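PDB 6SRT: N-acetylmuramoyl-L-alanine amidase from Clostridium intestinale URNW, which probably hydrolyses the amide bond between N-acetylmuramic acid and L-alanine in bacterial peptidoglycan, as a zinc-dependent endolysin of the amidase 2 family. Local coordinates for residues I44-T49 with N155-E160. Sequence-based numbering, arbitrary orientation.
Sequences IVYHHT and NNFPFE. With ZN (zinc ion), chain B.
Three aromatic side chains, Tyr46 on the strand 43-48 and Phe157 and Phe159 around the start of the helix 159-165, make the apolar contact, and all three are buried. The closest approach is at the root of the tyrosine: Tyr46 CB lies 3.6 Å from Phe157 CE2, and the neighbouring Phe157 CZ reaches the same CB and CG. Phe157 therefore meets Tyr46 with the far end of its ring, an extension that follows from its CG being anti to the backbone N (chi1 -172°). The two ring planes are inclined at 36° with centroids 5.6 Å apart, an oblique pairing.

Phe159 touches the same tyrosine further out, at ring carbon CD2. Its ring presents an edge, with CD1 and CE1 about equally close to Tyr46 CD2, at 4.1 Å. As side chains, Phe157 and Phe159 each run across Tyr46 at about a right angle. Between them Pro158, at the N-cap position, centres an inverse gamma turn, and a weak bond of 2.9 Å runs from Phe159 N to Phe157 O. A face of the Tyr46 ring carries Ile44 CG2, 3.9 Å above its plane.

The fold is the mixed-sheet amidase 2 (PGRP-like) domain, in which 43-48 lies between strands 103-108 and 140-143; the C-terminal helix packs against the sheet through this cluster, with Leu141 touching both Tyr46 and Phe159.

No hydrogen bond crosses the contact. The polar end of Tyr46 is satisfied by Ser129 on the helix 119-136, through a hydrogen bond between OH and OG.

Metal coordination occupies the other side of the strand. His47, whose CB points away from 155-160, binds zinc through ND1 at 2.1 Å, with His144 and Cys152 also ligating the ion, while its NE2 is hydrogen-bonded to His95 ND1.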
loop_
_atom_site.group_PDB
_atom_site.type_symbol
_atom_site.label_atom_id
_atom_site.label_comp_id
_atom_site.label_asym_id
_atom_site.label_seq_id
_atom_site.Cartn_x
_atom_site.Cartn_y
_atom_site.Cartn_z
ATOM N N ILE A 44 -4.082 -1.601 -7.978
ATOM C CA ILE A 44 -3.686 -1.518 -6.579
ATOM C C ILE A 44 -2.915 -2.809 -6.258
ATOM O O ILE A 44 -3.372 -3.882 -6.605
ATOM C CB ILE A 44 -4.902 -1.382 -5.656
ATOM C CG1 ILE A 44 -5.614 -0.080 -5.871
ATOM C CG2 ILE A 44 -4.534 -1.605 -4.201
ATOM C CD1 ILE A 44 -6.974 -0.039 -5.306
ATOM N N VAL A 45 -1.759 -2.635 -5.650
ATOM C CA VAL A 45 -0.865 -3.750 -5.248
ATOM C C VAL A 45 -0.729 -3.761 -3.722
ATOM O O VAL A 45 -0.376 -2.725 -3.102
ATOM C CB VAL A 45 0.517 -3.673 -5.897
ATOM C CG1 VAL A 45 1.401 -4.814 -5.433
ATOM C CG2 VAL A 45 0.430 -3.676 -7.406
ATOM N N TYR A 46 -1.015 -4.937 -3.131
ATOM C CA TYR A 46 -0.942 -5.124 -1.680
ATOM C C TYR A 46 0.398 -5.736 -1.266
ATOM O O TYR A 46 0.909 -6.670 -1.889
ATOM C CB TYR A 46 -2.063 -6.043 -1.178
ATOM C CG TYR A 46 -3.449 -5.506 -1.458
ATOM C CD1 TYR A 46 -3.957 -4.512 -0.672
ATOM C CD2 TYR A 46 -4.239 -5.960 -2.482
ATOM C CE1 TYR A 46 -5.198 -3.930 -0.891
ATOM C CE2 TYR A 46 -5.485 -5.461 -2.686
ATOM C CZ TYR A 46 -5.966 -4.413 -1.926
ATOM O OH TYR A 46 -7.199 -3.913 -2.277
ATOM N N HIS A 47 0.926 -5.175 -0.167
ATOM C CA HIS A 47 2.225 -5.531 0.429
ATOM C C HIS A 47 2.093 -5.825 1.911
ATOM O O HIS A 47 1.185 -5.317 2.553
ATOM C CB HIS A 47 3.196 -4.397 0.263
ATOM C CG HIS A 47 3.484 -4.016 -1.153
ATOM N ND1 HIS A 47 4.513 -4.622 -1.837
ATOM C CD2 HIS A 47 2.922 -3.099 -1.959
ATOM C CE1 HIS A 47 4.580 -4.077 -3.043
ATOM N NE2 HIS A 47 3.587 -3.179 -3.164
ATOM N N HIS A 48 3.064 -6.565 2.427
ATOM C CA HIS A 48 3.320 -6.612 3.881
ATOM C C HIS A 48 4.699 -6.065 4.120
ATOM O O HIS A 48 5.518 -5.960 3.217
ATOM C CB HIS A 48 3.097 -8.001 4.481
ATOM C CG HIS A 48 4.048 -9.090 4.168
ATOM N ND1 HIS A 48 4.030 -10.288 4.898
ATOM C CD2 HIS A 48 5.047 -9.160 3.261
ATOM C CE1 HIS A 48 4.958 -11.057 4.417
ATOM N NE2 HIS A 48 5.622 -10.398 3.432
ATOM N N THR A 49 4.953 -5.684 5.362
ATOM C CA THR A 49 6.226 -5.092 5.732
ATOM C C THR A 49 7.258 -6.085 6.217
ATOM O O THR A 49 8.442 -5.722 6.296
ATOM C CB THR A 49 6.038 -4.033 6.814
ATOM O OG1 THR A 49 5.426 -4.626 7.972
ATOM C CG2 THR A 49 5.187 -2.877 6.355
ATOM N N ASN A 155 1.499 -15.480 3.160
ATOM C CA ASN A 155 0.564 -16.570 2.834
ATOM C C ASN A 155 -0.823 -16.328 3.334
ATOM O O ASN A 155 -1.796 -16.778 2.699
ATOM C CB ASN A 155 1.104 -17.852 3.425
ATOM C CG ASN A 155 2.418 -18.302 2.845
ATOM O OD1 ASN A 155 2.641 -18.059 1.668
ATOM N ND2 ASN A 155 3.203 -19.079 3.602
ATOM N N ASN A 156 -0.927 -15.739 4.519
ATOM C CA ASN A 156 -2.227 -15.517 5.163
ATOM C C ASN A 156 -2.909 -14.227 4.739
ATOM O O ASN A 156 -3.990 -13.954 5.233
ATOM C CB ASN A 156 -2.081 -15.515 6.674
ATOM C CG ASN A 156 -1.478 -16.774 7.291
ATOM O OD1 ASN A 156 -0.753 -16.671 8.329
ATOM N ND2 ASN A 156 -1.725 -17.906 6.682
ATOM N N PHE A 157 -2.295 -13.430 3.871
ATOM C CA PHE A 157 -2.931 -12.119 3.515
ATOM C C PHE A 157 -4.280 -12.431 2.873
ATOM O O PHE A 157 -4.343 -13.317 2.016
ATOM C CB PHE A 157 -2.003 -11.364 2.559
ATOM C CG PHE A 157 -2.513 -9.974 2.350
ATOM C CD1 PHE A 157 -2.221 -8.975 3.248
ATOM C CD2 PHE A 157 -3.235 -9.633 1.208
ATOM C CE1 PHE A 157 -2.716 -7.687 3.055
ATOM C CE2 PHE A 157 -3.729 -8.365 1.049
ATOM C CZ PHE A 157 -3.454 -7.376 1.954
ATOM N N PRO A 158 -5.366 -11.781 3.328
ATOM C CA PRO A 158 -6.720 -12.230 2.981
ATOM C C PRO A 158 -7.226 -11.668 1.654
ATOM O O PRO A 158 -8.220 -10.961 1.552
ATOM C CB PRO A 158 -7.494 -11.771 4.203
ATOM C CG PRO A 158 -6.881 -10.452 4.497
ATOM C CD PRO A 158 -5.380 -10.693 4.348
ATOM N N PHE A 159 -6.430 -11.930 0.628
ATOM C CA PHE A 159 -6.684 -11.350 -0.716
ATOM C C PHE A 159 -8.041 -11.717 -1.305
ATOM O O PHE A 159 -8.730 -10.853 -1.826
ATOM C CB PHE A 159 -5.557 -11.731 -1.684
ATOM C CG PHE A 159 -5.598 -11.127 -3.062
ATOM C CD1 PHE A 159 -5.541 -9.766 -3.271
ATOM C CD2 PHE A 159 -5.609 -11.940 -4.155
ATOM C CE1 PHE A 159 -5.559 -9.254 -4.559
ATOM C CE2 PHE A 159 -5.620 -11.444 -5.436
ATOM C CZ PHE A 159 -5.569 -10.097 -5.646
ATOM N N GLU A 160 -8.376 -13.003 -1.246
ATOM C CA GLU A 160 -9.685 -13.432 -1.803
ATOM C C GLU A 160 -10.805 -12.792 -0.996
ATOM O O GLU A 160 -11.827 -12.395 -1.614
ATOM C CB GLU A 160 -9.740 -14.948 -1.867
ATOM C CG GLU A 160 -8.806 -15.516 -2.946
ATOM C CD GLU A 160 -9.078 -15.043 -4.369
ATOM O OE1 GLU A 160 -10.263 -14.794 -4.712
ATOM O OE2 GLU A 160 -8.121 -14.936 -5.146
HETATM ZN ZN ZN B . 5.710 -6.213 -1.327
#